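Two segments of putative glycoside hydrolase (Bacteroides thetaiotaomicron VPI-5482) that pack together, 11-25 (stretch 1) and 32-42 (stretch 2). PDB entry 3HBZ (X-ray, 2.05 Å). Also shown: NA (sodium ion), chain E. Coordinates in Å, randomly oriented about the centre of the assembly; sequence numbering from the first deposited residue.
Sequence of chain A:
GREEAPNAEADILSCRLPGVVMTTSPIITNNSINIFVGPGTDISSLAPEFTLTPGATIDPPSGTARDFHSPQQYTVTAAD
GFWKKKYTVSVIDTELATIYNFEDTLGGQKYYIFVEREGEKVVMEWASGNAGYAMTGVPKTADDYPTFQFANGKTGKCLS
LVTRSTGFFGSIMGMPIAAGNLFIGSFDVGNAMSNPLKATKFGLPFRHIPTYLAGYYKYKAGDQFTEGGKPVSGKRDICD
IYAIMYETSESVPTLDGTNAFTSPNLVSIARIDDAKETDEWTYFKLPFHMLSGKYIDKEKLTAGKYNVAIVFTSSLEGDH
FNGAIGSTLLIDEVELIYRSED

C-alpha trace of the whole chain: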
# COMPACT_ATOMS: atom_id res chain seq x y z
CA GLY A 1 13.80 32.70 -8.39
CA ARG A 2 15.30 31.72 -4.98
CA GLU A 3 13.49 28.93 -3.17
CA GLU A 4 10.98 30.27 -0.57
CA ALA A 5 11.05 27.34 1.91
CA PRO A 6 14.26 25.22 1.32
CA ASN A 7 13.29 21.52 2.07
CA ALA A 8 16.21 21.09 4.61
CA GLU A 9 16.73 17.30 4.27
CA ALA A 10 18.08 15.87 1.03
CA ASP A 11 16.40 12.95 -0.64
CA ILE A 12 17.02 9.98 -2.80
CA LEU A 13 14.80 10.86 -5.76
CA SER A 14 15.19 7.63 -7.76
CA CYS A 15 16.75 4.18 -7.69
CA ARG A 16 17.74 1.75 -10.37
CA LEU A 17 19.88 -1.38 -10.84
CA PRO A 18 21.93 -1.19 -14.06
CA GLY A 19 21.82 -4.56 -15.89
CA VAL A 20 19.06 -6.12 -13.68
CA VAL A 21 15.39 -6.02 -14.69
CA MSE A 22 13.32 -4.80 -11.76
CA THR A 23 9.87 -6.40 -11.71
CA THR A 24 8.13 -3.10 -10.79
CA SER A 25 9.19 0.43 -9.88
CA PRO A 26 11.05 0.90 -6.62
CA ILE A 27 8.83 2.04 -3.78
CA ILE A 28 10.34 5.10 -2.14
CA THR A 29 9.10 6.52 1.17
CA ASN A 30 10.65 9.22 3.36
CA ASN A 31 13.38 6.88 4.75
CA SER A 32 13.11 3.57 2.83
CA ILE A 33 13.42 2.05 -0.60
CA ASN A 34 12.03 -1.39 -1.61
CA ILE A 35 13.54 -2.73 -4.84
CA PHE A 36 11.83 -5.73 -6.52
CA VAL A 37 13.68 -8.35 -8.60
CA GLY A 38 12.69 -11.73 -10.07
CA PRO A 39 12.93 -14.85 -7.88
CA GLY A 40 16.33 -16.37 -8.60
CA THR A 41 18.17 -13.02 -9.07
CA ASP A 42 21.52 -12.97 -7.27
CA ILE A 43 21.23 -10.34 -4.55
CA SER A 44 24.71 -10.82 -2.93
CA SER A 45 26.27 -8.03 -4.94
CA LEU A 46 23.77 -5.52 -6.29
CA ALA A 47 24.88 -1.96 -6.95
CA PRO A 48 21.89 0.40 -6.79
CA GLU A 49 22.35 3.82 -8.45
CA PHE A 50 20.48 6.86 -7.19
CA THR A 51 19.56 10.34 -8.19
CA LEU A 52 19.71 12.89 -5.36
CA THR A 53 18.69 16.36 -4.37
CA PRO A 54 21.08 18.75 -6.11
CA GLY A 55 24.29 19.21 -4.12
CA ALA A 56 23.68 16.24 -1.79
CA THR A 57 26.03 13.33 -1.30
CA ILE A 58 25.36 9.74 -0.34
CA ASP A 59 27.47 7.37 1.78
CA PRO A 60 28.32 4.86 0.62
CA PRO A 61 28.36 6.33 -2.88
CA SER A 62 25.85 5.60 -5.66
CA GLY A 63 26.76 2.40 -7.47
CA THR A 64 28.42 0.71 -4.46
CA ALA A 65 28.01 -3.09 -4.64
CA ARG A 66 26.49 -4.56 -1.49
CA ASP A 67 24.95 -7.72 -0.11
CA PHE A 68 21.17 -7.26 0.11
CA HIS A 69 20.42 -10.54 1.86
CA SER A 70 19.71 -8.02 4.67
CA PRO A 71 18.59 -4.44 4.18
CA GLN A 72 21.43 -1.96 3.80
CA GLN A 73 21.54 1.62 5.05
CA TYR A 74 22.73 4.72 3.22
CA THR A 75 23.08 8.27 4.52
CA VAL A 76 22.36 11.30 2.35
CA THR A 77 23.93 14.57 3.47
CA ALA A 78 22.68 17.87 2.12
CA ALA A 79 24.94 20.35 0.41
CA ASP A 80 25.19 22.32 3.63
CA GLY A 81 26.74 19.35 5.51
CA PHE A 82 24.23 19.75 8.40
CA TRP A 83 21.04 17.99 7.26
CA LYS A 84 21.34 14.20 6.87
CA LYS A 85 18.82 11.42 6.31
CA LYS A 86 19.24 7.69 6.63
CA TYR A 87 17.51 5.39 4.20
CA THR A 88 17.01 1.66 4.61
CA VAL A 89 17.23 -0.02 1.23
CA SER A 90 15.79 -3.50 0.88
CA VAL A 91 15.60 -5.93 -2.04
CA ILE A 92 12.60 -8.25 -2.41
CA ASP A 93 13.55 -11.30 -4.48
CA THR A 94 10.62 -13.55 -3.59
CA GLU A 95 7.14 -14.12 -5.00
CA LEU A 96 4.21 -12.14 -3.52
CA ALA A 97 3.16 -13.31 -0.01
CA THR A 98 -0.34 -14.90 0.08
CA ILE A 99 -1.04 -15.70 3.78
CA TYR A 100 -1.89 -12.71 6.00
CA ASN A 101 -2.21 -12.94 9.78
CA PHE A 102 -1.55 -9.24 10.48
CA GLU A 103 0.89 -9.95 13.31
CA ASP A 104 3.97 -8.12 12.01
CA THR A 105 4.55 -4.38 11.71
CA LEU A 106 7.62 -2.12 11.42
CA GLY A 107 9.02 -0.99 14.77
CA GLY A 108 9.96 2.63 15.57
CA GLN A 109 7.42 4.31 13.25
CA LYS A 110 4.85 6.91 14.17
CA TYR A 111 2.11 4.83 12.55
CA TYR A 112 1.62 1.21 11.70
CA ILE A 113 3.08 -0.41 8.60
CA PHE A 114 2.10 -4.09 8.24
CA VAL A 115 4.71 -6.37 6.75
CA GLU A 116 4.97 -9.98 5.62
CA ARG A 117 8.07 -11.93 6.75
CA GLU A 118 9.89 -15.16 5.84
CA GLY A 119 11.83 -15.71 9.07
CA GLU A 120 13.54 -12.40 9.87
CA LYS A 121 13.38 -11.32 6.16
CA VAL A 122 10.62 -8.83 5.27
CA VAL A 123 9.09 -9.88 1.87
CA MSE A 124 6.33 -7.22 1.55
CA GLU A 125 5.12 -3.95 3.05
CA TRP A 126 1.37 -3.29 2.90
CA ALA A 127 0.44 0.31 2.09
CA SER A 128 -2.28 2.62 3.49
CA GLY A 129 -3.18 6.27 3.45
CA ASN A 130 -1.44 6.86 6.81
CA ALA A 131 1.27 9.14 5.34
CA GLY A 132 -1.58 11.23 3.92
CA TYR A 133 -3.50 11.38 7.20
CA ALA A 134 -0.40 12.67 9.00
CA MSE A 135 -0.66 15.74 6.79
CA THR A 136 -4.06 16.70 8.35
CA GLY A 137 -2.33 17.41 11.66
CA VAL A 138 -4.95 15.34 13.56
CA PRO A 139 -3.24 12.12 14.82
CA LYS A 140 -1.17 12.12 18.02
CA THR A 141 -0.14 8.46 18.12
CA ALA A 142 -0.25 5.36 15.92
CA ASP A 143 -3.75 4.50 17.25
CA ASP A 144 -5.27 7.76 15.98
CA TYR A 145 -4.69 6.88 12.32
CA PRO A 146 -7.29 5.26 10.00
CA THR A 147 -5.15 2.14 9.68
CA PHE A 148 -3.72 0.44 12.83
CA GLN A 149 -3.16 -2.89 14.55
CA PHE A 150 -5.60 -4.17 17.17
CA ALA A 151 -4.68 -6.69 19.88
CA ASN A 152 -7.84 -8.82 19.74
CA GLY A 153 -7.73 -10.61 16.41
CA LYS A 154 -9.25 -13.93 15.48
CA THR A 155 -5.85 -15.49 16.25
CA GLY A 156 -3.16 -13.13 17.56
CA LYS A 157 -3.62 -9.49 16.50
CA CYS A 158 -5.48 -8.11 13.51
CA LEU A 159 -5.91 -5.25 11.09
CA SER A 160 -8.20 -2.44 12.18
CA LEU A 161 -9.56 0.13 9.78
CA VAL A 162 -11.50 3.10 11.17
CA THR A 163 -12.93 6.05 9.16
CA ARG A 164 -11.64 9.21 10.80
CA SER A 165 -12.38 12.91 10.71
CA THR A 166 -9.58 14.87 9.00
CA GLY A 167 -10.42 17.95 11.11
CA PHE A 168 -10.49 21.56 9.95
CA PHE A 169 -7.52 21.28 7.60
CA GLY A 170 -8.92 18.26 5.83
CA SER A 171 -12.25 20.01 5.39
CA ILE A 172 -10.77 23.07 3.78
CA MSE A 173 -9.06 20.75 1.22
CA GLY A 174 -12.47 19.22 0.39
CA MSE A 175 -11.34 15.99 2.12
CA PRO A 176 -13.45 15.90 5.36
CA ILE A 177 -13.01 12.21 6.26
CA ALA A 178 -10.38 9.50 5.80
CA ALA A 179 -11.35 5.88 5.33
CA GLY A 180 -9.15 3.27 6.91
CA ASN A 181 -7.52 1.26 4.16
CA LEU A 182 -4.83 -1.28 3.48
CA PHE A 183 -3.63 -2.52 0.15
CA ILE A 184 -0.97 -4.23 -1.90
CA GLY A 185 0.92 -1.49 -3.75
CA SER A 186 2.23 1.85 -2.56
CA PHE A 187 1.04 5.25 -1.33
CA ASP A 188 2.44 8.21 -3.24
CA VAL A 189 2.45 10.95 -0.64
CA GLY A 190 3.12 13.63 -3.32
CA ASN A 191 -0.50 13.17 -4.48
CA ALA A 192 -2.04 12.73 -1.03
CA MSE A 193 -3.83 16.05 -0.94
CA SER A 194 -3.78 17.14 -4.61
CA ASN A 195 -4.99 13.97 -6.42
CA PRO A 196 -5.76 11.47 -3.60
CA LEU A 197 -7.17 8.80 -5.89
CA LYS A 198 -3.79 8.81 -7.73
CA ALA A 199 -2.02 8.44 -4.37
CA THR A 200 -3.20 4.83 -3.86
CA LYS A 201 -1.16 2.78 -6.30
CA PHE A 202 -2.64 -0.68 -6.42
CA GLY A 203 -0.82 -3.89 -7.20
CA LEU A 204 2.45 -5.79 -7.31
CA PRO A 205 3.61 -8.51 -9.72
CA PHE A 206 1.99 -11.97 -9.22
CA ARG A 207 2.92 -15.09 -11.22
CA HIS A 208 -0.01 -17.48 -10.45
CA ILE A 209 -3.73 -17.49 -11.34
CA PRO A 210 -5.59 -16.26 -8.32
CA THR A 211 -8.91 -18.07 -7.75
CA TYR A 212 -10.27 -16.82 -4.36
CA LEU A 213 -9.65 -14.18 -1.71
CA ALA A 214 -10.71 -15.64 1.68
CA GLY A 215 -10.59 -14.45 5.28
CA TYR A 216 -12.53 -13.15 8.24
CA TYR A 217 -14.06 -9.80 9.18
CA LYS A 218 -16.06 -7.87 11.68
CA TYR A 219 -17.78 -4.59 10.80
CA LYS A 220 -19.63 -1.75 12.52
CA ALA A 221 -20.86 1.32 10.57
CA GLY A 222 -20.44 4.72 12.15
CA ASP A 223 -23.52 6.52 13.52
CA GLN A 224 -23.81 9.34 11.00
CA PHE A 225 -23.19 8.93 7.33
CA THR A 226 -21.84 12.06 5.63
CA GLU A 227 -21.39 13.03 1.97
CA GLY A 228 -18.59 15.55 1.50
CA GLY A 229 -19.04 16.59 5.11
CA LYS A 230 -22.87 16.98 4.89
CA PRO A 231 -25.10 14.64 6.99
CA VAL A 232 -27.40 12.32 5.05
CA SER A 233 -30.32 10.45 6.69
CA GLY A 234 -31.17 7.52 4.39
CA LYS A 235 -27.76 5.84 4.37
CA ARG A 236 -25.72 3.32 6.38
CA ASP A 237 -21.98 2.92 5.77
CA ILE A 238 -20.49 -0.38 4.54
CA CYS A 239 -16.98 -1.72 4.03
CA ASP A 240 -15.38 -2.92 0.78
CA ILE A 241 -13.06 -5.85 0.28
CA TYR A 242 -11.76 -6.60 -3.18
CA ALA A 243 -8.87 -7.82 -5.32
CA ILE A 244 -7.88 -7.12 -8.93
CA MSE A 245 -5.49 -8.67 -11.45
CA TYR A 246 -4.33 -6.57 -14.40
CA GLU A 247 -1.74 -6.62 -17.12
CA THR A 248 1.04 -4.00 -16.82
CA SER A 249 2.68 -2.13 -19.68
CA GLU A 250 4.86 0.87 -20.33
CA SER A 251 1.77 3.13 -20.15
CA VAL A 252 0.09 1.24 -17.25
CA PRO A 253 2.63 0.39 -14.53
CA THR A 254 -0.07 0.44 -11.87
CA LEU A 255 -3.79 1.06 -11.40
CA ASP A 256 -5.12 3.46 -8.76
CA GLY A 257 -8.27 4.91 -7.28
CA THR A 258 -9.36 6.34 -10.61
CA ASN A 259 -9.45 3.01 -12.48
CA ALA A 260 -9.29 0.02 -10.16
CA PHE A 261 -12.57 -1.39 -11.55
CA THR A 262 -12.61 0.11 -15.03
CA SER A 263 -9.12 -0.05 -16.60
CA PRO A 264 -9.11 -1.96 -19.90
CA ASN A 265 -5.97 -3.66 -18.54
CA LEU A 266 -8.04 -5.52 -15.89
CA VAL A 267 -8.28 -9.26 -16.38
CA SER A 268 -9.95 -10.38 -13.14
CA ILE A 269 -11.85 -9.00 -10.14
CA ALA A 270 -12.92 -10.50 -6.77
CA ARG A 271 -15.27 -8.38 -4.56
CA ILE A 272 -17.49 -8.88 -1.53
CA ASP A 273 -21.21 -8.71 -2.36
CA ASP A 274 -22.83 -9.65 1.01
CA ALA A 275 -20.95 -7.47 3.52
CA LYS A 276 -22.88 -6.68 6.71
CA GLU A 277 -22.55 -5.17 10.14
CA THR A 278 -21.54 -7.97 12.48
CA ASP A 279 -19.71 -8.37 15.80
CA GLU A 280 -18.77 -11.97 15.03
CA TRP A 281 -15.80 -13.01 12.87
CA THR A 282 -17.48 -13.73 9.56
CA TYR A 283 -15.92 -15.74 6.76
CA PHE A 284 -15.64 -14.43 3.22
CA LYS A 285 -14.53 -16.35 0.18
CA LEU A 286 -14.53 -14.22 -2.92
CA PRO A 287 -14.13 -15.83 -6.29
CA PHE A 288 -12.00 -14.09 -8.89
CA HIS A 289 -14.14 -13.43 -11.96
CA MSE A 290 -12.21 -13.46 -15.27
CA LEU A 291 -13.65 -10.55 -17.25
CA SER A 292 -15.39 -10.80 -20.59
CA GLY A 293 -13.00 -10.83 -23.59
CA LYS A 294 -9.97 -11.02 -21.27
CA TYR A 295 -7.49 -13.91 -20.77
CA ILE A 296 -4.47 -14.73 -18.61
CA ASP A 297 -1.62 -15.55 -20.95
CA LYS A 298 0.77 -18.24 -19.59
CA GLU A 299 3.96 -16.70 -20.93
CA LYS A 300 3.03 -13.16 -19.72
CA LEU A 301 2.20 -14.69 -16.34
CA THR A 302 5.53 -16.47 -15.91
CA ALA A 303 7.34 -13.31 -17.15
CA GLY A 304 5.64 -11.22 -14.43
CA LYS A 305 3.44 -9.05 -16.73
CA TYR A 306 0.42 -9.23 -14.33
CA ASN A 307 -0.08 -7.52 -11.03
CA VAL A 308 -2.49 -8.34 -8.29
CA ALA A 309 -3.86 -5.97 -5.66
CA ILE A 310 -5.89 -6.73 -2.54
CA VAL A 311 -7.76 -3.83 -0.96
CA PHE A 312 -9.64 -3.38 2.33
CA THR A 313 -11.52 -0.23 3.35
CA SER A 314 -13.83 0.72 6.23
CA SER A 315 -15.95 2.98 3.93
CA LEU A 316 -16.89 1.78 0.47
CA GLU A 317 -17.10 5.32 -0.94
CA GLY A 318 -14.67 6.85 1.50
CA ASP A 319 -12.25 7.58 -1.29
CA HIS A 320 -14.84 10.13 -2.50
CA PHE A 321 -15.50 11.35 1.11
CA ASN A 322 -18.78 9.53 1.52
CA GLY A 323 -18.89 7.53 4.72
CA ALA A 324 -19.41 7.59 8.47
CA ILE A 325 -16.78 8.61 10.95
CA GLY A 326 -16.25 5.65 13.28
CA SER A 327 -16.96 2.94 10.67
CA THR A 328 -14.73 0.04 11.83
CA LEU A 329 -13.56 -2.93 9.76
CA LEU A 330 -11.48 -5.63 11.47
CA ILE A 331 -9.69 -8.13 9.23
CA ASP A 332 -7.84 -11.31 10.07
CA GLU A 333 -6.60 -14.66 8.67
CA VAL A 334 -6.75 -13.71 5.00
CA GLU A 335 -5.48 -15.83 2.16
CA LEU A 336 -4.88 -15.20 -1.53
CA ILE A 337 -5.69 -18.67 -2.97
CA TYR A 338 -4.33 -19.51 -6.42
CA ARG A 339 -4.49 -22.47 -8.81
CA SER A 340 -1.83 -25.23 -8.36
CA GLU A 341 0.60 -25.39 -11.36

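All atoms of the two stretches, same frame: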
# COMPACT_ATOMS: atom_id res chain seq x y z
N ASP A 11 17.09 14.16 -0.35
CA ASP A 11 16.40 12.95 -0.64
C ASP A 11 17.12 12.13 -1.70
O ASP A 11 17.82 12.66 -2.56
CB ASP A 11 15.01 13.28 -1.16
CG ASP A 11 14.20 14.07 -0.14
OD1 ASP A 11 14.24 13.79 1.07
OD2 ASP A 11 13.54 15.01 -0.55
N ILE A 12 16.87 10.84 -1.64
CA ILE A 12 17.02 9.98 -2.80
C ILE A 12 15.77 10.17 -3.63
O ILE A 12 14.69 9.92 -3.14
CB ILE A 12 17.12 8.51 -2.39
CG1 ILE A 12 18.44 8.27 -1.62
CG2 ILE A 12 17.07 7.62 -3.62
CD1 ILE A 12 18.60 6.82 -1.06
N LEU A 13 15.94 10.56 -4.88
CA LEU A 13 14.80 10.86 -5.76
C LEU A 13 14.50 9.73 -6.70
O LEU A 13 13.42 9.67 -7.24
CB LEU A 13 15.06 12.14 -6.56
CG LEU A 13 15.23 13.40 -5.72
CD1 LEU A 13 15.68 14.53 -6.65
CD2 LEU A 13 13.89 13.72 -4.99
N SER A 14 15.45 8.82 -6.93
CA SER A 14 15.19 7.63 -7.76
C SER A 14 16.20 6.56 -7.47
O SER A 14 17.26 6.85 -6.91
CB SER A 14 15.22 7.95 -9.28
OG SER A 14 16.55 8.20 -9.77
N CYS A 15 15.88 5.35 -7.90
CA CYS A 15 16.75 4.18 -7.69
C CYS A 15 16.65 3.29 -8.88
O CYS A 15 15.54 3.05 -9.34
CB CYS A 15 16.27 3.38 -6.49
SG CYS A 15 17.27 2.00 -6.06
N ARG A 16 17.77 2.77 -9.36
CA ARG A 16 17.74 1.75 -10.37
C ARG A 16 18.92 0.81 -10.21
O ARG A 16 19.83 1.12 -9.44
CB ARG A 16 17.67 2.35 -11.75
CG ARG A 16 18.95 2.87 -12.26
CD ARG A 16 18.73 3.60 -13.55
NE ARG A 16 20.00 3.81 -14.23
CZ ARG A 16 20.57 2.97 -15.09
NH1 ARG A 16 20.00 1.82 -15.43
NH2 ARG A 16 21.74 3.30 -15.61
N LEU A 17 18.83 -0.36 -10.86
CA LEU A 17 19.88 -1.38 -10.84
C LEU A 17 20.34 -1.65 -12.28
O LEU A 17 19.71 -2.40 -13.03
CB LEU A 17 19.37 -2.67 -10.24
CG LEU A 17 19.04 -2.81 -8.76
CD1 LEU A 17 18.44 -4.22 -8.54
CD2 LEU A 17 20.28 -2.58 -7.91
N PRO A 18 21.44 -1.01 -12.69
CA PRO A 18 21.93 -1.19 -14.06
C PRO A 18 22.15 -2.68 -14.37
O PRO A 18 22.69 -3.40 -13.55
CB PRO A 18 23.28 -0.43 -14.05
CG PRO A 18 23.18 0.56 -12.97
CD PRO A 18 22.24 -0.04 -11.92
N GLY A 19 21.69 -3.14 -15.51
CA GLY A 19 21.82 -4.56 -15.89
C GLY A 19 20.94 -5.61 -15.21
O GLY A 19 21.06 -6.78 -15.55
N VAL A 20 20.07 -5.21 -14.27
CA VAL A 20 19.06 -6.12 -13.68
C VAL A 20 17.67 -5.58 -13.99
O VAL A 20 17.42 -4.38 -13.81
CB VAL A 20 19.23 -6.21 -12.13
CG1 VAL A 20 18.02 -6.89 -11.44
CG2 VAL A 20 20.53 -6.89 -11.78
N VAL A 21 16.77 -6.45 -14.43
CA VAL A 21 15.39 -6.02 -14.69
C VAL A 21 14.66 -6.07 -13.36
O VAL A 21 14.61 -7.12 -12.68
CB VAL A 21 14.65 -6.90 -15.73
CG1 VAL A 21 13.27 -6.28 -16.08
CG2 VAL A 21 15.51 -7.07 -17.01
N MSE A 22 14.16 -4.91 -12.95
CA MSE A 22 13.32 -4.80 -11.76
C MSE A 22 11.91 -5.20 -12.19
O MSE A 22 11.55 -5.05 -13.35
CB MSE A 22 13.40 -3.39 -11.20
CG MSE A 22 14.77 -3.12 -10.59
SE MSE A 22 14.93 -1.41 -9.78
CE MSE A 22 14.47 -0.27 -11.26
N THR A 23 11.14 -5.80 -11.30
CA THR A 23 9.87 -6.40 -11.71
C THR A 23 8.78 -5.33 -11.67
O THR A 23 7.73 -5.51 -12.28
CB THR A 23 9.51 -7.56 -10.84
OG1 THR A 23 9.34 -7.07 -9.50
CG2 THR A 23 10.63 -8.68 -10.91
N THR A 24 9.05 -4.24 -10.97
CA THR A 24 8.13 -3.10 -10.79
C THR A 24 8.96 -1.94 -10.30
O THR A 24 10.10 -2.14 -9.92
CB THR A 24 6.99 -3.41 -9.79
OG1 THR A 24 6.01 -2.34 -9.79
CG2 THR A 24 7.56 -3.63 -8.36
N SER A 25 8.43 -0.71 -10.34
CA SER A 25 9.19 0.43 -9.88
C SER A 25 9.52 0.37 -8.40
O SER A 25 8.71 -0.02 -7.58
CB SER A 25 8.42 1.72 -10.12
OG SER A 25 8.33 1.91 -11.50
N SER A 32 12.95 4.94 3.28
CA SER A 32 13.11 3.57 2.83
C SER A 32 12.90 3.46 1.34
O SER A 32 12.16 4.26 0.71
CB SER A 32 12.16 2.61 3.56
OG SER A 32 10.81 2.77 3.14
N ILE A 33 13.60 2.49 0.79
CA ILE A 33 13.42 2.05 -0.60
C ILE A 33 13.24 0.52 -0.62
O ILE A 33 14.00 -0.18 0.03
CB ILE A 33 14.59 2.41 -1.45
CG1 ILE A 33 14.91 3.91 -1.30
CG2 ILE A 33 14.29 2.04 -2.96
CD1 ILE A 33 15.91 4.48 -2.26
N ASN A 34 12.22 0.03 -1.34
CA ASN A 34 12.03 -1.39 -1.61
C ASN A 34 12.20 -1.59 -3.11
O ASN A 34 11.49 -0.98 -3.92
CB ASN A 34 10.64 -1.91 -1.16
CG ASN A 34 10.56 -2.19 0.38
OD1 ASN A 34 10.66 -1.29 1.18
ND2 ASN A 34 10.40 -3.44 0.75
N ILE A 35 13.17 -2.41 -3.47
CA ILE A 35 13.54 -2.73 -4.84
C ILE A 35 13.05 -4.17 -5.10
O ILE A 35 13.27 -5.04 -4.28
CB ILE A 35 15.07 -2.70 -4.99
CG1 ILE A 35 15.60 -1.28 -4.69
CG2 ILE A 35 15.50 -3.16 -6.40
CD1 ILE A 35 17.12 -1.13 -4.57
N PHE A 36 12.38 -4.40 -6.21
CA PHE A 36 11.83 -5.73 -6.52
C PHE A 36 12.53 -6.38 -7.73
O PHE A 36 12.57 -5.80 -8.83
CB PHE A 36 10.32 -5.65 -6.80
CG PHE A 36 9.50 -5.14 -5.63
CD1 PHE A 36 9.43 -3.78 -5.36
CD2 PHE A 36 8.81 -6.01 -4.81
CE1 PHE A 36 8.68 -3.31 -4.33
CE2 PHE A 36 8.04 -5.53 -3.74
CZ PHE A 36 8.01 -4.19 -3.49
N VAL A 37 13.04 -7.60 -7.53
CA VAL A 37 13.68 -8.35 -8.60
C VAL A 37 13.04 -9.74 -8.72
O VAL A 37 12.36 -10.20 -7.81
CB VAL A 37 15.20 -8.45 -8.35
CG1 VAL A 37 15.77 -7.07 -8.20
CG2 VAL A 37 15.52 -9.31 -7.11
N GLY A 38 13.26 -10.40 -9.85
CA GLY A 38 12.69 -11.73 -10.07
C GLY A 38 13.28 -12.77 -9.13
O GLY A 38 14.48 -12.76 -8.84
N PRO A 39 12.43 -13.69 -8.64
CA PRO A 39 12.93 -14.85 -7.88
C PRO A 39 14.03 -15.54 -8.64
O PRO A 39 13.89 -15.77 -9.84
CB PRO A 39 11.69 -15.74 -7.79
CG PRO A 39 10.56 -14.74 -7.78
CD PRO A 39 10.96 -13.70 -8.75
N GLY A 40 15.13 -15.83 -7.95
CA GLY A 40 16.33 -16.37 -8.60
C GLY A 40 17.42 -15.35 -8.92
O GLY A 40 18.53 -15.74 -9.26
N THR A 41 17.12 -14.04 -8.88
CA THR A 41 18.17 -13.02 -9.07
C THR A 41 19.18 -13.15 -7.95
O THR A 41 18.79 -13.39 -6.82
CB THR A 41 17.58 -11.60 -9.04
OG1 THR A 41 16.47 -11.56 -9.93
CG2 THR A 41 18.60 -10.51 -9.44
N ASP A 42 20.46 -13.01 -8.27
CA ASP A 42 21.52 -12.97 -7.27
C ASP A 42 21.50 -11.61 -6.58
O ASP A 42 21.69 -10.56 -7.23
CB ASP A 42 22.88 -13.22 -7.93
CG ASP A 42 23.98 -13.59 -6.93
OD1 ASP A 42 24.10 -12.91 -5.88
OD2 ASP A 42 24.74 -14.55 -7.20
NA NA E . 13.22 15.92 1.99
O HOH W 1 12.07 -2.10 -7.90
O HOH W 2 12.64 14.32 4.06
O HOH W 3 11.54 15.07 1.06

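Strands 12-16 and 32-36 run in roughly the same direction, with 31° between their axes. At 8.8 Å they are too far apart to share backbone hydrogen bonds, so side chains fill the space between them. The chains draw together only later, where Met-22 and Val-37 lie 4.8 Å apart, CA to CA. In all, 581 Å² is buried between the stretches; Phe-36, Ile-35 and Ile-33 have the largest shares.

Phe-36 carries the polar link. Its carbonyl O accepts a hydrogen bond from Thr-23 N at 2.9 Å, with a nearly straight N-H...O angle of 159°. Phe-36 O also receives a CA-H...O contact from Met-22 CA at 3.2 Å. A water also bridges the backbones: it donates to Thr-24 O at 2.8 Å and accepts from Phe-36 N at 2.9 Å. The CA-to-CB bond of Phe-36 points toward stretch 1. Thr-24 CG2 meets Phe-36 CD1 at 3.5 Å, a methyl-to-ring contact. Thr-23 OG1 lies 3.2 Å from Phe-36 CB, while Thr-23 CG2 packs 3.3 Å from Gly-38 N.

Ile-35 starts sideways, but its end comes nearer to stretch 1. Its CD1 touches Cys-15 SG at 3.5 Å. Its CG2 lies 3.8 Å from both Leu-17 CD1 and the selenium, SE, of selenomethionine Met-22. These are apolar contacts, held by close packing and the exclusion of water.

The CA-to-CB bond of Ile-33 points toward stretch 1, and its side chain extends this apolar layer. Its CD1 meets Ile-12 CG2 at 3.6 Å, and its CG2 reaches Cys-15 CB at 4.3 Å. Beyond Ile-35, Val-37 CG1 continues the layer, 3.9 Å from both Leu-17 CD1 and Val-20 CG1. These two partners are the ends of a type II turn, closed by a hydrogen bond from Val-20 N to Leu-17 O at 3.1 Å.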